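PDB 2Z6V: putative uncharacterized protein from Mycobacterium avium, which is a sulfotransferase, STF9, that probably transfers a sulfuryl group from the donor PAPS to an acceptor whose identity is not established. Local coordinates for residues T41-I46 with V90-Q95. Residues are numbered along the deposited sequence; the frame is centred on the assembly and turned at random.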
ATOM      1  N   THR A  41      12.894 -19.241   7.981  1.00 32.73           N
ATOM      2  CA  THR A  41      12.862 -19.607   6.564  1.00 30.10           C
ATOM      3  C   THR A  41      13.865 -20.680   6.150  1.00 31.11           C
ATOM      4  O   THR A  41      13.670 -21.343   5.132  1.00 31.06           O
ATOM      5  CB  THR A  41      13.116 -18.390   5.668  1.00 28.50           C
ATOM      6  OG1 THR A  41      14.474 -17.967   5.822  1.00 27.62           O
ATOM      7  CG2 THR A  41      12.193 -17.248   6.037  1.00 24.69           C
ATOM      8  N   GLY A  42      14.937 -20.845   6.925  1.00 31.32           N
ATOM      9  CA  GLY A  42      15.949 -21.830   6.580  1.00 29.27           C
ATOM     10  C   GLY A  42      16.867 -21.322   5.477  1.00 29.91           C
ATOM     11  O   GLY A  42      17.575 -22.102   4.837  1.00 29.24           O
ATOM     12  N   LEU A  43      16.853 -20.010   5.258  1.00 30.29           N
ATOM     13  CA  LEU A  43      17.673 -19.363   4.235  1.00 33.52           C
ATOM     14  C   LEU A  43      18.518 -18.276   4.890  1.00 35.70           C
ATOM     15  O   LEU A  43      18.080 -17.645   5.845  1.00 37.33           O
ATOM     16  CB  LEU A  43      16.778 -18.733   3.165  1.00 32.31           C
ATOM     17  CG  LEU A  43      15.836 -19.678   2.415  1.00 34.08           C
ATOM     18  CD1 LEU A  43      14.818 -18.868   1.596  1.00 31.08           C
ATOM     19  CD2 LEU A  43      16.663 -20.607   1.522  1.00 33.02           C
ATOM     20  N   SER A  44      19.721 -18.044   4.375  1.00 38.85           N
ATOM     21  CA  SER A  44      20.594 -17.028   4.963  1.00 41.84           C
ATOM     22  C   SER A  44      21.188 -16.017   3.977  1.00 43.18           C
ATOM     23  O   SER A  44      21.736 -14.996   4.391  1.00 45.28           O
ATOM     24  CB  SER A  44      21.718 -17.704   5.759  1.00 41.07           C
ATOM     25  OG  SER A  44      22.366 -18.707   4.990  1.00 42.89           O
ATOM     26  N   GLU A  45      21.086 -16.285   2.682  1.00 43.77           N
ATOM     27  CA  GLU A  45      21.610 -15.346   1.702  1.00 44.49           C
ATOM     28  C   GLU A  45      20.585 -14.261   1.390  1.00 42.30           C
ATOM     29  O   GLU A  45      19.387 -14.483   1.485  1.00 42.87           O
ATOM     30  CB  GLU A  45      21.996 -16.067   0.412  1.00 48.46           C
ATOM     31  CG  GLU A  45      23.205 -16.974   0.537  1.00 54.07           C
ATOM     32  CD  GLU A  45      23.719 -17.426  -0.821  1.00 60.47           C
ATOM     33  OE1 GLU A  45      24.624 -18.289  -0.856  1.00 63.56           O
ATOM     34  OE2 GLU A  45      23.224 -16.916  -1.856  1.00 62.92           O
ATOM     35  N   ILE A  46      21.064 -13.082   1.019  1.00 41.13           N
ATOM     36  CA  ILE A  46      20.183 -11.975   0.695  1.00 39.39           C
ATOM     37  C   ILE A  46      20.813 -11.182  -0.447  1.00 40.57           C
ATOM     38  O   ILE A  46      22.023 -11.247  -0.651  1.00 40.70           O
ATOM     39  CB  ILE A  46      19.948 -11.086   1.930  1.00 37.39           C
ATOM     40  CG1 ILE A  46      18.703 -10.232   1.718  1.00 36.90           C
ATOM     41  CG2 ILE A  46      21.160 -10.221   2.202  1.00 34.66           C
ATOM     42  CD1 ILE A  46      18.145  -9.660   3.009  1.00 40.22           C
ATOM     43  N   VAL A  90      12.325 -14.707  -1.473  1.00 28.24           N
ATOM     44  CA  VAL A  90      12.331 -14.255  -2.859  1.00 29.52           C
ATOM     45  C   VAL A  90      13.736 -14.285  -3.454  1.00 30.33           C
ATOM     46  O   VAL A  90      13.910 -14.539  -4.647  1.00 29.75           O
ATOM     47  CB  VAL A  90      11.757 -12.820  -2.986  1.00 30.55           C
ATOM     48  CG1 VAL A  90      11.904 -12.315  -4.424  1.00 28.48           C
ATOM     49  CG2 VAL A  90      10.289 -12.814  -2.574  1.00 29.71           C
ATOM     50  N   HIS A  91      14.740 -14.031  -2.620  1.00 30.88           N
ATOM     51  CA  HIS A  91      16.113 -14.036  -3.092  1.00 29.47           C
ATOM     52  C   HIS A  91      16.581 -15.443  -3.420  1.00 28.37           C
ATOM     53  O   HIS A  91      17.270 -15.659  -4.419  1.00 28.86           O
ATOM     54  CB  HIS A  91      17.048 -13.413  -2.059  1.00 31.51           C
ATOM     55  CG  HIS A  91      18.487 -13.466  -2.459  1.00 33.54           C
ATOM     56  ND1 HIS A  91      19.346 -14.453  -2.020  1.00 35.05           N
ATOM     57  CD2 HIS A  91      19.192 -12.717  -3.340  1.00 32.79           C
ATOM     58  CE1 HIS A  91      20.515 -14.310  -2.617  1.00 35.35           C
ATOM     59  NE2 HIS A  91      20.447 -13.266  -3.423  1.00 33.92           N
ATOM     60  N   ALA A  92      16.209 -16.402  -2.580  1.00 26.90           N
ATOM     61  CA  ALA A  92      16.608 -17.791  -2.808  1.00 27.49           C
ATOM     62  C   ALA A  92      15.981 -18.291  -4.104  1.00 28.74           C
ATOM     63  O   ALA A  92      16.623 -18.995  -4.891  1.00 28.34           O
ATOM     64  CB  ALA A  92      16.176 -18.671  -1.636  1.00 23.19           C
ATOM     65  N   TYR A  93      14.726 -17.908  -4.327  1.00 28.60           N
ATOM     66  CA  TYR A  93      14.015 -18.323  -5.523  1.00 27.54           C
ATOM     67  C   TYR A  93      14.654 -17.753  -6.790  1.00 27.73           C
ATOM     68  O   TYR A  93      14.899 -18.480  -7.756  1.00 26.31           O
ATOM     69  CB  TYR A  93      12.551 -17.886  -5.458  1.00 25.03           C
ATOM     70  CG  TYR A  93      11.704 -18.545  -6.516  1.00 23.54           C
ATOM     71  CD1 TYR A  93      11.304 -19.876  -6.383  1.00 22.32           C
ATOM     72  CD2 TYR A  93      11.342 -17.855  -7.676  1.00 22.07           C
ATOM     73  CE1 TYR A  93      10.562 -20.506  -7.376  1.00 23.67           C
ATOM     74  CE2 TYR A  93      10.600 -18.476  -8.681  1.00 22.93           C
ATOM     75  CZ  TYR A  93      10.211 -19.801  -8.523  1.00 24.64           C
ATOM     76  OH  TYR A  93       9.465 -20.419  -9.497  1.00 24.15           O
ATOM     77  N   ILE A  94      14.917 -16.452  -6.788  1.00 28.24           N
ATOM     78  CA  ILE A  94      15.521 -15.825  -7.957  1.00 29.31           C
ATOM     79  C   ILE A  94      16.861 -16.467  -8.298  1.00 31.23           C
ATOM     80  O   ILE A  94      17.153 -16.699  -9.476  1.00 32.15           O
ATOM     81  CB  ILE A  94      15.691 -14.305  -7.760  1.00 26.80           C
ATOM     82  CG1 ILE A  94      14.311 -13.644  -7.703  1.00 23.55           C
ATOM     83  CG2 ILE A  94      16.486 -13.713  -8.910  1.00 23.76           C
ATOM     84  CD1 ILE A  94      14.355 -12.152  -7.472  1.00 20.69           C
ATOM     85  N   GLN A  95      17.673 -16.761  -7.281  1.00 32.07           N
ATOM     86  CA  GLN A  95      18.955 -17.404  -7.528  1.00 32.89           C
ATOM     87  C   GLN A  95      18.731 -18.726  -8.269  1.00 33.34           C
ATOM     88  O   GLN A  95      19.480 -19.056  -9.182  1.00 34.84           O
ATOM     89  CB  GLN A  95      19.707 -17.663  -6.222  1.00 36.00           C
ATOM     90  CG  GLN A  95      20.216 -16.411  -5.519  1.00 42.88           C
ATOM     91  CD  GLN A  95      20.912 -15.443  -6.472  1.00 48.15           C
ATOM     92  OE1 GLN A  95      20.255 -14.696  -7.205  1.00 51.23           O
ATOM     93  NE2 GLN A  95      22.247 -15.461  -6.476  1.00 48.63           N
TER
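Leu43 and Ala92 make the apolar part of this contact. The isobutyl end of Leu43 straddles the methyl of Ala92, with CD1 3.5 Å and CD2 3.7 Å from Ala92 CB, so both branches of the fork rest on a single carbon. Leu43 reaches the helix because its CG stands beside its own backbone N, opposite the carbonyl carbon (chi1 -59°).

His91 supplies the aromatic part. Its CG is anti to the backbone N (chi1 177°), which swings the imidazole out from helix 70-96 and lays it against the backbone of the loop. The peptide carbon Ile46 C sits over the centre of one ring face, 3.6 Å above the plane, while the side chain of Ile46 itself turns from His91 and packs on Arg87 and Leu88, earlier on the same helix. Glu45 O approaches the ring obliquely, 3.5 Å from His91 ND1.

The loop 41-46 follows helix 30-41 and leads to helix 50-64, so the contact joins the turn between those two helices to the last turns of helix 70-96. This is a surface contact of a loop against a helix, about 24 Å from the centre of the chain to its own centre; the sulfotransferase fold itself is built on a parallel five-stranded sheet of strand order 2-3-1-4-5.

Polar and charged groups come last. The Glu45 carboxylate reaches the rim of the imidazole, OE2 lying in the ring plane 3.8 Å from His91 CE1, with the two planes 49° apart. OE2 is 4.6 Å from His91 ND1, too far for a salt bridge, but its charge might still favour a protonated ring. Within the loop, Thr41 OG1 accepts from Leu43 N at 3.2 Å, an ST turn spanning Gly42, the first residue to leave helical geometry, with positive phi.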